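Long-range contacts in polyisoprenyl-teichoic acid--peptidoglycan teichoic acid transferase TagV (Bacillus subtilis, PDB 6UF3), which belongs to the LytR-CpsA-Psr family of bacterial cell-envelope proteins and folds around a central mixed beta sheet flanked by helices: residues K4-L9 with L33-K38; K90-D95 with E193-N198; L171-S176 with G213-K218. One frame throughout, in Å; residues are numbered along the deposited sequence.

Contact 1: residues K4-L9 with L33-K38; sequences KPFSIL and LDPKNK
F6 and L33 exchange two backbone hydrogen bonds, F6 N to L33 O at 3.0 Å and L33 N to F6 O at 2.9 Å, which makes them a hydrogen-bonded antiparallel pair. Beyond it P5, which as a proline has no N-H to give, adds a CA-H...O contact, P5 CA lying 3.1 Å from L33 O. F6 CG lies between the backbone N and the carbonyl carbon (chi1 73°), which starts the ring off toward L33. L33 CD1 sits over one face of this ring, toward the rim and 4.2 Å from its centroid, a CH-pi contact, while P35 CG meets the ring edge at F6 CE1. The same L33 methyl also touches I8 CD1 at 3.8 Å, so branched aliphatic residues suit both places; L207 of helix 201-210 touches both F6 and L33. Farther out, N37 ND2 reaches D34 OD2 (2.9 Å) from above the carboxylate plane, and N37 N bonds to D34 O, closing a beta turn whose second residue, P35, suits a proline's fixed phi. The pairing is that of a beta hairpin, strands 6-13 and 25-34, met here at the end where the first strand enters and the second leaves.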
ATOM      1  N   LYS A   4      -2.608  -3.598 -21.071  1.00 39.48           N
ATOM      2  CA  LYS A   4      -1.451  -4.393 -20.688  1.00 35.80           C
ATOM      3  C   LYS A   4      -1.407  -4.550 -19.166  1.00 32.56           C
ATOM      4  O   LYS A   4      -1.771  -3.624 -18.438  1.00 29.74           O
ATOM      5  CB  LYS A   4      -0.183  -3.714 -21.210  1.00 44.83           C
ATOM      6  CG  LYS A   4       1.125  -4.437 -20.962  1.00 53.21           C
ATOM      7  CD  LYS A   4       2.270  -3.690 -21.626  1.00 61.66           C
ATOM      8  CE  LYS A   4       3.599  -3.994 -20.954  1.00 63.93           C
ATOM      9  NZ  LYS A   4       4.068  -2.855 -20.113  1.00 64.65           N
ATOM     10  N   PRO A   5      -0.994  -5.712 -18.653  1.00 22.53           N
ATOM     11  CA  PRO A   5      -0.828  -5.850 -17.200  1.00 20.21           C
ATOM     12  C   PRO A   5       0.154  -4.824 -16.657  1.00 20.77           C
ATOM     13  O   PRO A   5       1.140  -4.475 -17.313  1.00 22.43           O
ATOM     14  CB  PRO A   5      -0.281  -7.272 -17.033  1.00 23.17           C
ATOM     15  CG  PRO A   5      -0.678  -7.982 -18.288  1.00 24.97           C
ATOM     16  CD  PRO A   5      -0.671  -6.954 -19.373  1.00 29.06           C
ATOM     17  N   PHE A   6      -0.113  -4.352 -15.444  1.00 19.76           N
ATOM     18  CA  PHE A   6       0.767  -3.346 -14.852  1.00 20.81           C
ATOM     19  C   PHE A   6       0.658  -3.388 -13.332  1.00 18.21           C
ATOM     20  O   PHE A   6      -0.260  -3.971 -12.768  1.00 18.72           O
ATOM     21  CB  PHE A   6       0.438  -1.950 -15.396  1.00 18.14           C
ATOM     22  CG  PHE A   6      -0.837  -1.377 -14.866  1.00 20.53           C
ATOM     23  CD1 PHE A   6      -2.060  -1.760 -15.403  1.00 23.10           C
ATOM     24  CD2 PHE A   6      -0.825  -0.440 -13.848  1.00 20.66           C
ATOM     25  CE1 PHE A   6      -3.243  -1.220 -14.923  1.00 26.56           C
ATOM     26  CE2 PHE A   6      -2.003   0.094 -13.360  1.00 22.76           C
ATOM     27  CZ  PHE A   6      -3.212  -0.296 -13.896  1.00 24.72           C
ATOM     28  N   SER A   7       1.610  -2.745 -12.661  1.00 17.34           N
ATOM     29  CA  SER A   7       1.650  -2.753 -11.208  1.00 17.94           C
ATOM     30  C   SER A   7       1.549  -1.334 -10.642  1.00 17.06           C
ATOM     31  O   SER A   7       1.882  -0.358 -11.312  1.00 17.45           O
ATOM     32  CB  SER A   7       2.951  -3.398 -10.711  1.00 19.44           C
ATOM     33  OG  SER A   7       4.049  -2.666 -11.255  1.00 21.31           O
ATOM     34  N   ILE A   8       1.073  -1.245  -9.400  1.00 19.14           N
ATOM     35  CA  ILE A   8       0.993   0.000  -8.637  1.00 18.91           C
ATOM     36  C   ILE A   8       1.656  -0.230  -7.286  1.00 18.96           C
ATOM     37  O   ILE A   8       1.378  -1.229  -6.615  1.00 17.49           O
ATOM     38  CB  ILE A   8      -0.457   0.467  -8.414  1.00 17.01           C
ATOM     39  CG1 ILE A   8      -1.261   0.464  -9.712  1.00 17.43           C
ATOM     40  CG2 ILE A   8      -0.461   1.868  -7.770  1.00 18.18           C
ATOM     41  CD1 ILE A   8      -2.744   0.740  -9.486  1.00 19.23           C
ATOM     42  N   LEU A   9       2.534   0.689  -6.883  1.00 16.47           N
ATOM     43  CA  LEU A   9       3.039   0.722  -5.514  1.00 15.86           C
ATOM     44  C   LEU A   9       2.336   1.845  -4.762  1.00 16.64           C
ATOM     45  O   LEU A   9       2.389   3.010  -5.180  1.00 17.70           O
ATOM     46  CB  LEU A   9       4.557   0.935  -5.473  1.00 16.92           C
ATOM     47  CG  LEU A   9       5.144   1.191  -4.066  1.00 18.06           C
ATOM     48  CD1 LEU A   9       4.950  -0.005  -3.123  1.00 17.02           C
ATOM     49  CD2 LEU A   9       6.653   1.561  -4.143  1.00 18.52           C
ATOM     50  N   LEU A  33      -2.120  -5.886 -11.735  1.00 16.39           N
ATOM     51  CA  LEU A  33      -3.407  -5.894 -12.426  1.00 16.38           C
ATOM     52  C   LEU A  33      -3.238  -6.509 -13.805  1.00 20.76           C
ATOM     53  O   LEU A  33      -2.278  -6.210 -14.527  1.00 21.04           O
ATOM     54  CB  LEU A  33      -3.981  -4.467 -12.542  1.00 19.01           C
ATOM     55  CG  LEU A  33      -4.281  -3.690 -11.252  1.00 21.36           C
ATOM     56  CD1 LEU A  33      -3.066  -2.855 -10.808  1.00 21.66           C
ATOM     57  CD2 LEU A  33      -5.481  -2.786 -11.431  1.00 24.10           C
ATOM     58  N   ASP A  34      -4.178  -7.390 -14.167  1.00 19.67           N
ATOM     59  CA  ASP A  34      -4.260  -7.947 -15.511  1.00 22.33           C
ATOM     60  C   ASP A  34      -5.624  -7.519 -16.036  1.00 25.09           C
ATOM     61  O   ASP A  34      -6.637  -8.218 -15.818  1.00 26.44           O
ATOM     62  CB  ASP A  34      -4.089  -9.465 -15.495  1.00 23.92           C
ATOM     63  CG  ASP A  34      -4.062 -10.069 -16.885  1.00 26.23           C
ATOM     64  OD1 ASP A  34      -4.191  -9.322 -17.878  1.00 32.03           O
ATOM     65  OD2 ASP A  34      -3.925 -11.307 -16.982  1.00 30.14           O
ATOM     66  N   PRO A  35      -5.710  -6.340 -16.673  1.00 23.94           N
ATOM     67  CA  PRO A  35      -7.028  -5.812 -17.062  1.00 27.11           C
ATOM     68  C   PRO A  35      -7.723  -6.625 -18.131  1.00 29.88           C
ATOM     69  O   PRO A  35      -8.963  -6.680 -18.144  1.00 27.46           O
ATOM     70  CB  PRO A  35      -6.709  -4.393 -17.561  1.00 25.74           C
ATOM     71  CG  PRO A  35      -5.442  -4.018 -16.863  1.00 24.57           C
ATOM     72  CD  PRO A  35      -4.652  -5.315 -16.778  1.00 21.18           C
ATOM     73  N   LYS A  36      -6.973  -7.247 -19.043  1.00 27.13           N
ATOM     74  CA  LYS A  36      -7.613  -8.071 -20.063  1.00 34.64           C
ATOM     75  C   LYS A  36      -8.432  -9.191 -19.439  1.00 33.51           C
ATOM     76  O   LYS A  36      -9.444  -9.606 -20.008  1.00 32.83           O
ATOM     77  CB  LYS A  36      -6.561  -8.644 -21.014  1.00 46.77           C
ATOM     78  CG  LYS A  36      -6.276  -7.751 -22.215  1.00 61.36           C
ATOM     79  CD  LYS A  36      -4.886  -8.005 -22.782  1.00 67.39           C
ATOM     80  CE  LYS A  36      -4.490  -6.936 -23.790  1.00 71.38           C
ATOM     81  NZ  LYS A  36      -3.012  -6.717 -23.808  1.00 74.29           N
ATOM     82  N   ASN A  37      -8.021  -9.675 -18.267  1.00 31.01           N
ATOM     83  CA  ASN A  37      -8.693 -10.760 -17.564  1.00 33.30           C
ATOM     84  C   ASN A  37      -9.410 -10.304 -16.304  1.00 29.76           C
ATOM     85  O   ASN A  37      -9.939 -11.147 -15.572  1.00 32.00           O
ATOM     86  CB  ASN A  37      -7.677 -11.855 -17.207  1.00 34.92           C
ATOM     87  CG  ASN A  37      -7.187 -12.603 -18.424  1.00 39.81           C
ATOM     88  OD1 ASN A  37      -7.986 -13.036 -19.253  1.00 39.23           O
ATOM     89  ND2 ASN A  37      -5.876 -12.756 -18.545  1.00 41.86           N
ATOM     90  N   LYS A  38      -9.415  -9.001 -16.015  1.00 27.09           N
ATOM     91  CA  LYS A  38     -10.068  -8.438 -14.833  1.00 26.92           C
ATOM     92  C   LYS A  38      -9.584  -9.106 -13.547  1.00 26.37           C
ATOM     93  O   LYS A  38     -10.382  -9.465 -12.677  1.00 28.71           O
ATOM     94  CB  LYS A  38     -11.597  -8.538 -14.946  1.00 26.84           C
ATOM     95  CG  LYS A  38     -12.194  -7.734 -16.072  1.00 33.15           C
ATOM     96  CD  LYS A  38     -13.635  -8.157 -16.323  1.00 43.62           C
ATOM     97  CE  LYS A  38     -14.557  -6.967 -16.509  1.00 58.31           C
ATOM     98  NZ  LYS A  38     -14.026  -5.981 -17.499  1.00 60.58           N
TER

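Contact 2: residues K90-D95 with E193-N198; sequences KYVTVD and ENVETN
Y91 faces N198 in the part of this antiparallel pairing where side chains do the work of a backbone. The regular bonds lie further along: T93 N to E196 O at 2.7 Å and E196 N to T93 O at 3.0 Å. V92 and T197 follow as a non-hydrogen-bonded pair; beyond it side chains replace backbone partners. T197 OG1 donates to Y91 O (2.7 Å), and N198 OD1 accepts from Y91 N (2.9 Å). N198 ND2 in turn bonds D89 O, so the asparagine amide behaves much like a peptide group laid beside the strand.

The same amide stacks on the Y91 ring, their planes 14° apart, with N198 CG 3.5 Å from Y91 CE2 and OD1 over the face near the rim. N198 CG, set between its backbone N and carbonyl carbon (chi1 69°), carries the amide back toward Y91.

Charged groups work at the margins. K90, bent at chi2, crosses the amide obliquely with its CD against OD1 and ND2, and K90 NZ donates to N198 O at 2.9 Å. NZ also forms a salt bridge with E203, and E196 one with K73.

Apolar contact is slight, V94 CG2 meeting V195 CG1 at 4.2 Å, with V102 of helix 96-105 touching V195. Beyond the last direct bond, a water accepts from D95 N and donates to N194 O (2.7 Å).

T93 OG1 is buried, with no partner in the model. The direct links are mostly polar and directional: a short edge strand is extended at one end by side-chain amide and hydroxyl, at the other by water.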
ATOM      1  N   LYS A  90       3.239   2.219 -11.842  1.00 20.08           N
ATOM      2  CA  LYS A  90       2.529   3.360 -11.281  1.00 18.30           C
ATOM      3  C   LYS A  90       2.812   3.447  -9.792  1.00 17.87           C
ATOM      4  O   LYS A  90       3.072   2.437  -9.134  1.00 17.50           O
ATOM      5  CB  LYS A  90       0.994   3.251 -11.496  1.00 18.37           C
ATOM      6  CG  LYS A  90       0.586   3.222 -12.949  1.00 19.95           C
ATOM      7  CD  LYS A  90       0.926   4.558 -13.631  1.00 20.83           C
ATOM      8  CE  LYS A  90       0.279   4.647 -15.002  1.00 22.62           C
ATOM      9  NZ  LYS A  90       0.508   5.944 -15.707  1.00 26.03           N
ATOM     10  N   TYR A  91       2.740   4.662  -9.258  1.00 20.40           N
ATOM     11  CA  TYR A  91       2.915   4.876  -7.832  1.00 20.74           C
ATOM     12  C   TYR A  91       1.834   5.821  -7.331  1.00 19.76           C
ATOM     13  O   TYR A  91       1.329   6.676  -8.065  1.00 21.05           O
ATOM     14  CB  TYR A  91       4.320   5.441  -7.484  1.00 21.97           C
ATOM     15  CG  TYR A  91       4.623   6.759  -8.150  1.00 24.64           C
ATOM     16  CD1 TYR A  91       4.256   7.962  -7.561  1.00 25.64           C
ATOM     17  CD2 TYR A  91       5.259   6.797  -9.380  1.00 24.13           C
ATOM     18  CE1 TYR A  91       4.517   9.169  -8.184  1.00 26.54           C
ATOM     19  CE2 TYR A  91       5.530   7.997 -10.003  1.00 25.25           C
ATOM     20  CZ  TYR A  91       5.151   9.170  -9.407  1.00 30.66           C
ATOM     21  OH  TYR A  91       5.422  10.352 -10.044  1.00 38.03           O
ATOM     22  N   VAL A  92       1.481   5.631  -6.065  1.00 19.91           N
ATOM     23  CA  VAL A  92       0.576   6.506  -5.331  1.00 23.18           C
ATOM     24  C   VAL A  92       1.216   6.738  -3.971  1.00 25.97           C
ATOM     25  O   VAL A  92       1.479   5.775  -3.248  1.00 25.64           O
ATOM     26  CB  VAL A  92      -0.817   5.880  -5.154  1.00 26.68           C
ATOM     27  CG1 VAL A  92      -1.683   6.764  -4.255  1.00 31.32           C
ATOM     28  CG2 VAL A  92      -1.479   5.652  -6.505  1.00 22.97           C
ATOM     29  N   THR A  93       1.479   7.992  -3.621  1.00 23.56           N
ATOM     30  CA  THR A  93       2.001   8.327  -2.301  1.00 26.42           C
ATOM     31  C   THR A  93       0.962   9.157  -1.565  1.00 30.37           C
ATOM     32  O   THR A  93       0.351  10.056  -2.152  1.00 25.57           O
ATOM     33  CB  THR A  93       3.318   9.118  -2.376  1.00 32.97           C
ATOM     34  OG1 THR A  93       4.253   8.445  -3.226  1.00 37.73           O
ATOM     35  CG2 THR A  93       3.938   9.263  -0.986  1.00 32.72           C
ATOM     36  N   VAL A  94       0.764   8.866  -0.282  1.00 24.48           N
ATOM     37  CA  VAL A  94      -0.147   9.669   0.525  1.00 26.55           C
ATOM     38  C   VAL A  94       0.452   9.876   1.912  1.00 23.19           C
ATOM     39  O   VAL A  94       1.009   8.942   2.503  1.00 22.61           O
ATOM     40  CB  VAL A  94      -1.549   9.024   0.569  1.00 33.31           C
ATOM     41  CG1 VAL A  94      -1.615   7.792   1.491  1.00 30.10           C
ATOM     42  CG2 VAL A  94      -2.572  10.042   0.912  1.00 39.51           C
ATOM     43  N   ASP A  95       0.398  11.123   2.410  1.00 23.67           N
ATOM     44  CA  ASP A  95       0.783  11.398   3.786  1.00 22.92           C
ATOM     45  C   ASP A  95      -0.496  11.389   4.628  1.00 21.64           C
ATOM     46  O   ASP A  95      -1.573  11.013   4.140  1.00 20.60           O
ATOM     47  CB  ASP A  95       1.640  12.680   3.898  1.00 24.93           C
ATOM     48  CG  ASP A  95       0.857  13.964   3.688  1.00 24.20           C
ATOM     49  OD1 ASP A  95      -0.299  13.906   3.217  1.00 28.54           O
ATOM     50  OD2 ASP A  95       1.435  15.032   3.998  1.00 26.68           O
ATOM     51  N   GLU A 193      -6.670  14.885  -5.553  1.00 35.08           N
ATOM     52  CA  GLU A 193      -5.978  16.168  -5.580  1.00 37.06           C
ATOM     53  C   GLU A 193      -4.802  16.209  -4.613  1.00 35.19           C
ATOM     54  O   GLU A 193      -3.840  16.954  -4.840  1.00 41.49           O
ATOM     55  CB  GLU A 193      -6.959  17.298  -5.263  1.00 44.43           C
ATOM     56  CG  GLU A 193      -7.452  18.056  -6.489  1.00 60.49           C
ATOM     57  CD  GLU A 193      -6.322  18.693  -7.282  1.00 70.55           C
ATOM     58  OE1 GLU A 193      -6.011  18.186  -8.383  1.00 72.03           O
ATOM     59  OE2 GLU A 193      -5.749  19.697  -6.806  1.00 72.82           O
ATOM     60  N   ASN A 194      -4.846  15.433  -3.534  1.00 34.12           N
ATOM     61  CA  ASN A 194      -3.826  15.542  -2.498  1.00 37.54           C
ATOM     62  C   ASN A 194      -3.022  14.250  -2.339  1.00 33.13           C
ATOM     63  O   ASN A 194      -2.528  13.944  -1.252  1.00 34.49           O
ATOM     64  CB  ASN A 194      -4.459  15.987  -1.177  1.00 40.70           C
ATOM     65  CG  ASN A 194      -4.927  17.449  -1.214  1.00 49.06           C
ATOM     66  OD1 ASN A 194      -4.152  18.356  -1.537  1.00 48.34           O
ATOM     67  ND2 ASN A 194      -6.200  17.677  -0.894  1.00 43.60           N
ATOM     68  N   VAL A 195      -2.869  13.493  -3.423  1.00 28.91           N
ATOM     69  CA  VAL A 195      -1.961  12.356  -3.471  1.00 31.27           C
ATOM     70  C   VAL A 195      -0.925  12.628  -4.552  1.00 29.28           C
ATOM     71  O   VAL A 195      -1.206  13.292  -5.557  1.00 31.59           O
ATOM     72  CB  VAL A 195      -2.696  11.019  -3.733  1.00 36.53           C
ATOM     73  CG1 VAL A 195      -3.963  10.944  -2.908  1.00 39.88           C
ATOM     74  CG2 VAL A 195      -3.027  10.856  -5.207  1.00 32.48           C
ATOM     75  N   GLU A 196       0.283  12.126  -4.331  1.00 27.16           N
ATOM     76  CA  GLU A 196       1.335  12.179  -5.333  1.00 25.87           C
ATOM     77  C   GLU A 196       1.227  10.920  -6.190  1.00 23.20           C
ATOM     78  O   GLU A 196       1.250   9.807  -5.655  1.00 23.43           O
ATOM     79  CB  GLU A 196       2.703  12.275  -4.663  1.00 34.94           C
ATOM     80  CG  GLU A 196       3.817  12.697  -5.581  1.00 45.13           C
ATOM     81  CD  GLU A 196       5.155  12.710  -4.876  1.00 55.51           C
ATOM     82  OE1 GLU A 196       5.283  12.040  -3.829  1.00 58.75           O
ATOM     83  OE2 GLU A 196       6.074  13.392  -5.367  1.00 58.67           O
ATOM     84  N   THR A 197       1.096  11.089  -7.506  1.00 24.15           N
ATOM     85  CA  THR A 197       0.856   9.918  -8.350  1.00 19.45           C
ATOM     86  C   THR A 197       1.144  10.235  -9.811  1.00 23.34           C
ATOM     87  O   THR A 197       1.050  11.388 -10.245  1.00 24.68           O
ATOM     88  CB  THR A 197      -0.585   9.424  -8.212  1.00 22.95           C
ATOM     89  OG1 THR A 197      -0.755   8.193  -8.935  1.00 20.68           O
ATOM     90  CG2 THR A 197      -1.567  10.470  -8.758  1.00 22.63           C
ATOM     91  N   ASN A 198       1.487   9.187 -10.564  1.00 21.11           N
ATOM     92  CA  ASN A 198       1.576   9.264 -12.016  1.00 19.85           C
ATOM     93  C   ASN A 198       0.418   8.545 -12.700  1.00 20.48           C
ATOM     94  O   ASN A 198       0.494   8.270 -13.899  1.00 20.62           O
ATOM     95  CB  ASN A 198       2.915   8.713 -12.518  1.00 23.03           C
ATOM     96  CG  ASN A 198       3.049   7.215 -12.327  1.00 20.49           C
ATOM     97  OD1 ASN A 198       2.439   6.625 -11.436  1.00 18.74           O
ATOM     98  ND2 ASN A 198       3.885   6.592 -13.154  1.00 21.34           N
TER
HETATM   99  O   HOH W   1      -0.403  13.210   0.160  1.00 27.20           O

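Contact 3: residues L171-S176 with G213-K218; sequences LIDRMS and GFTSKK
D173 turns both carboxylate oxygens to S216. OD1 takes the hydrogen of S216 N at 2.6 Å through its syn lone pair, and OD2 receives S216 OG at 2.7 Å, also on the syn side but somewhat out of the plane. The serine can meet both oxygens because its OG lies between its own N and carbonyl carbon (chi1 67°), close to the N-H; the aspartate's short, forked end fits this paired N-H and hydroxyl. Two such bonds would be expected to favour the ionised carboxylate.

Nearly one turn further along, S176 also points to the loop, but its OG bonds back to the helix, donating to I172 O at 2.9 Å from above the carbonyl plane, while S176 N reaches the same oxygen from the opposite face. A small serine suits the spot, since S176 CB lies 3.3 Å from F214 O and OG comes near the edge of the F214 ring. I172 CG2 approaches that ring edge too, 4.2 Å from F214 CD2. Y211 stacks edge-to-face with F214, and M40 and M42 of strand 39-44 touch F214 and I172 respectively.

Beside it, S176 O accepts G213 N at 3.0 Å in an almost straight bond (178°). G213 has a positive phi of 88°, and at its backbone angles a CB would press on the carbonyl O of the preceding residue, which explains the glycine.

The arrangement docks the loop after helix 201-210 on the C-terminal part of helix 158-177, an aspartate binding the first residue of the 3-10 turn 216-218, in a fold of helices packed on a beta sheet.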
ATOM      1  N   LEU A 171     -11.483   0.576  -0.307  1.00 22.52           N
ATOM      2  CA  LEU A 171     -11.467   1.557  -1.393  1.00 22.32           C
ATOM      3  C   LEU A 171     -11.703   0.890  -2.746  1.00 23.23           C
ATOM      4  O   LEU A 171     -12.440   1.414  -3.589  1.00 23.92           O
ATOM      5  CB  LEU A 171     -10.132   2.315  -1.388  1.00 22.15           C
ATOM      6  CG  LEU A 171      -9.981   3.308  -0.230  1.00 25.52           C
ATOM      7  CD1 LEU A 171      -8.536   3.778  -0.052  1.00 26.20           C
ATOM      8  CD2 LEU A 171     -10.924   4.504  -0.396  1.00 26.91           C
ATOM      9  N   ILE A 172     -11.056  -0.259  -2.983  1.00 21.99           N
ATOM     10  CA  ILE A 172     -11.272  -0.991  -4.229  1.00 23.30           C
ATOM     11  C   ILE A 172     -12.735  -1.382  -4.373  1.00 23.99           C
ATOM     12  O   ILE A 172     -13.318  -1.276  -5.457  1.00 26.14           O
ATOM     13  CB  ILE A 172     -10.351  -2.228  -4.286  1.00 20.07           C
ATOM     14  CG1 ILE A 172      -8.892  -1.793  -4.436  1.00 24.56           C
ATOM     15  CG2 ILE A 172     -10.767  -3.157  -5.425  1.00 23.53           C
ATOM     16  CD1 ILE A 172      -7.879  -2.896  -4.214  1.00 25.07           C
ATOM     17  N   ASP A 173     -13.348  -1.856  -3.287  1.00 23.04           N
ATOM     18  CA  ASP A 173     -14.748  -2.262  -3.349  1.00 25.98           C
ATOM     19  C   ASP A 173     -15.646  -1.072  -3.632  1.00 31.28           C
ATOM     20  O   ASP A 173     -16.601  -1.174  -4.415  1.00 31.55           O
ATOM     21  CB  ASP A 173     -15.157  -2.951  -2.045  1.00 23.74           C
ATOM     22  CG  ASP A 173     -14.578  -4.345  -1.932  1.00 32.06           C
ATOM     23  OD1 ASP A 173     -14.299  -4.916  -2.998  1.00 32.75           O
ATOM     24  OD2 ASP A 173     -14.394  -4.853  -0.806  1.00 30.18           O
ATOM     25  N   ARG A 174     -15.346   0.071  -3.012  1.00 33.10           N
ATOM     26  CA  ARG A 174     -16.143   1.265  -3.264  1.00 34.64           C
ATOM     27  C   ARG A 174     -16.058   1.674  -4.727  1.00 30.40           C
ATOM     28  O   ARG A 174     -17.083   1.911  -5.375  1.00 37.46           O
ATOM     29  CB  ARG A 174     -15.690   2.407  -2.363  1.00 32.07           C
ATOM     30  CG  ARG A 174     -16.318   3.711  -2.765  1.00 48.14           C
ATOM     31  CD  ARG A 174     -17.754   3.745  -2.284  1.00 53.21           C
ATOM     32  NE  ARG A 174     -17.779   3.745  -0.830  1.00 61.47           N
ATOM     33  CZ  ARG A 174     -17.520   4.819  -0.095  1.00 67.73           C
ATOM     34  NH1 ARG A 174     -17.549   4.747   1.228  1.00 67.90           N
ATOM     35  NH2 ARG A 174     -17.239   5.970  -0.689  1.00 71.41           N
ATOM     36  N   MET A 175     -14.844   1.751  -5.271  1.00 29.72           N
ATOM     37  CA  MET A 175     -14.724   2.126  -6.675  1.00 36.43           C
ATOM     38  C   MET A 175     -15.358   1.080  -7.588  1.00 35.64           C
ATOM     39  O   MET A 175     -16.003   1.437  -8.577  1.00 35.87           O
ATOM     40  CB  MET A 175     -13.255   2.371  -7.049  1.00 42.72           C
ATOM     41  CG  MET A 175     -12.508   1.156  -7.603  1.00 56.08           C
ATOM     42  SD  MET A 175     -10.968   1.550  -8.473  1.00 67.41           S
ATOM     43  CE  MET A 175     -10.830   0.137  -9.558  1.00 62.31           C
ATOM     44  N   SER A 176     -15.232  -0.206  -7.257  1.00 33.49           N
ATOM     45  CA  SER A 176     -15.754  -1.239  -8.142  1.00 32.82           C
ATOM     46  C   SER A 176     -17.269  -1.252  -8.155  1.00 35.83           C
ATOM     47  O   SER A 176     -17.867  -1.626  -9.166  1.00 34.06           O
ATOM     48  CB  SER A 176     -15.230  -2.614  -7.731  1.00 31.91           C
ATOM     49  OG  SER A 176     -13.826  -2.686  -7.888  1.00 33.44           O
ATOM     50  N   GLY A 213     -17.895  -3.965 -10.986  1.00 32.03           N
ATOM     51  CA  GLY A 213     -18.449  -5.229 -10.545  1.00 30.38           C
ATOM     52  C   GLY A 213     -17.444  -6.163  -9.913  1.00 29.69           C
ATOM     53  O   GLY A 213     -17.831  -7.226  -9.419  1.00 34.00           O
ATOM     54  N   PHE A 214     -16.163  -5.806  -9.916  1.00 25.01           N
ATOM     55  CA  PHE A 214     -15.154  -6.570  -9.214  1.00 27.24           C
ATOM     56  C   PHE A 214     -15.396  -6.471  -7.707  1.00 26.09           C
ATOM     57  O   PHE A 214     -16.216  -5.679  -7.232  1.00 31.64           O
ATOM     58  CB  PHE A 214     -13.779  -6.041  -9.621  1.00 23.58           C
ATOM     59  CG  PHE A 214     -12.602  -6.824  -9.101  1.00 22.89           C
ATOM     60  CD1 PHE A 214     -12.248  -8.043  -9.644  1.00 24.42           C
ATOM     61  CD2 PHE A 214     -11.803  -6.280  -8.107  1.00 22.11           C
ATOM     62  CE1 PHE A 214     -11.129  -8.733  -9.162  1.00 26.41           C
ATOM     63  CE2 PHE A 214     -10.690  -6.957  -7.630  1.00 23.27           C
ATOM     64  CZ  PHE A 214     -10.350  -8.174  -8.161  1.00 26.82           C
ATOM     65  N   THR A 215     -14.677  -7.290  -6.945  1.00 27.36           N
ATOM     66  CA  THR A 215     -14.831  -7.284  -5.500  1.00 25.79           C
ATOM     67  C   THR A 215     -13.517  -7.738  -4.884  1.00 27.16           C
ATOM     68  O   THR A 215     -12.819  -8.585  -5.454  1.00 24.55           O
ATOM     69  CB  THR A 215     -16.002  -8.177  -5.064  1.00 29.46           C
ATOM     70  OG1 THR A 215     -16.299  -7.954  -3.681  1.00 34.75           O
ATOM     71  CG2 THR A 215     -15.681  -9.652  -5.291  1.00 30.63           C
ATOM     72  N   SER A 216     -13.164  -7.148  -3.733  1.00 25.53           N
ATOM     73  CA  SER A 216     -11.841  -7.380  -3.172  1.00 24.46           C
ATOM     74  C   SER A 216     -11.635  -8.824  -2.739  1.00 24.37           C
ATOM     75  O   SER A 216     -10.478  -9.256  -2.625  1.00 27.19           O
ATOM     76  CB  SER A 216     -11.580  -6.430  -1.994  1.00 24.38           C
ATOM     77  OG  SER A 216     -12.415  -6.712  -0.889  1.00 28.53           O
ATOM     78  N   LYS A 217     -12.713  -9.582  -2.508  1.00 25.53           N
ATOM     79  CA  LYS A 217     -12.541 -11.001  -2.212  1.00 31.63           C
ATOM     80  C   LYS A 217     -11.814 -11.718  -3.345  1.00 34.42           C
ATOM     81  O   LYS A 217     -11.107 -12.701  -3.104  1.00 34.38           O
ATOM     82  CB  LYS A 217     -13.892 -11.666  -1.940  1.00 33.26           C
ATOM     83  CG  LYS A 217     -13.795 -13.161  -1.612  1.00 37.94           C
ATOM     84  CD  LYS A 217     -15.105 -13.722  -1.099  1.00 39.94           C
ATOM     85  CE  LYS A 217     -15.074 -15.249  -1.056  1.00 41.91           C
ATOM     86  NZ  LYS A 217     -13.724 -15.743  -0.636  1.00 38.90           N
ATOM     87  N   LYS A 218     -11.947 -11.224  -4.578  1.00 25.49           N
ATOM     88  CA  LYS A 218     -11.336 -11.894  -5.718  1.00 26.40           C
ATOM     89  C   LYS A 218      -9.848 -11.621  -5.851  1.00 25.38           C
ATOM     90  O   LYS A 218      -9.186 -12.295  -6.649  1.00 26.86           O
ATOM     91  CB  LYS A 218     -12.047 -11.489  -7.008  1.00 26.72           C
ATOM     92  CG  LYS A 218     -13.443 -12.109  -7.120  1.00 27.72           C
ATOM     93  CD  LYS A 218     -14.208 -11.547  -8.294  1.00 27.35           C
ATOM     94  CE  LYS A 218     -15.590 -12.183  -8.398  1.00 30.77           C
ATOM     95  NZ  LYS A 218     -16.362 -11.525  -9.481  1.00 33.26           N
TER

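Overall arrangement
From the N terminus, contact 1 closes first, completing the hairpin of strands 6-13 and 25-34. Contact 2 opens later with strand 90-94, the other neighbour of strand 6-13; L9 N to K90 O and L9 O to V92 N, each 2.9 Å and probably hydrogen bonds, join contacts 1 and 2 directly within one sheet. The loop of contact 2, closed by edge strand 196-197, holds helix 158-177, where contact 3 opens. Contact 3 closes only at 213-218, so contacts 2 and 3 cross, their nearest atoms about 8 Å apart. Contact 3 returns to contact 1 through F214 CE1, 3.7 Å from K38 O, so the loop after helix 201-210 touches the turn that follows strand 25-34.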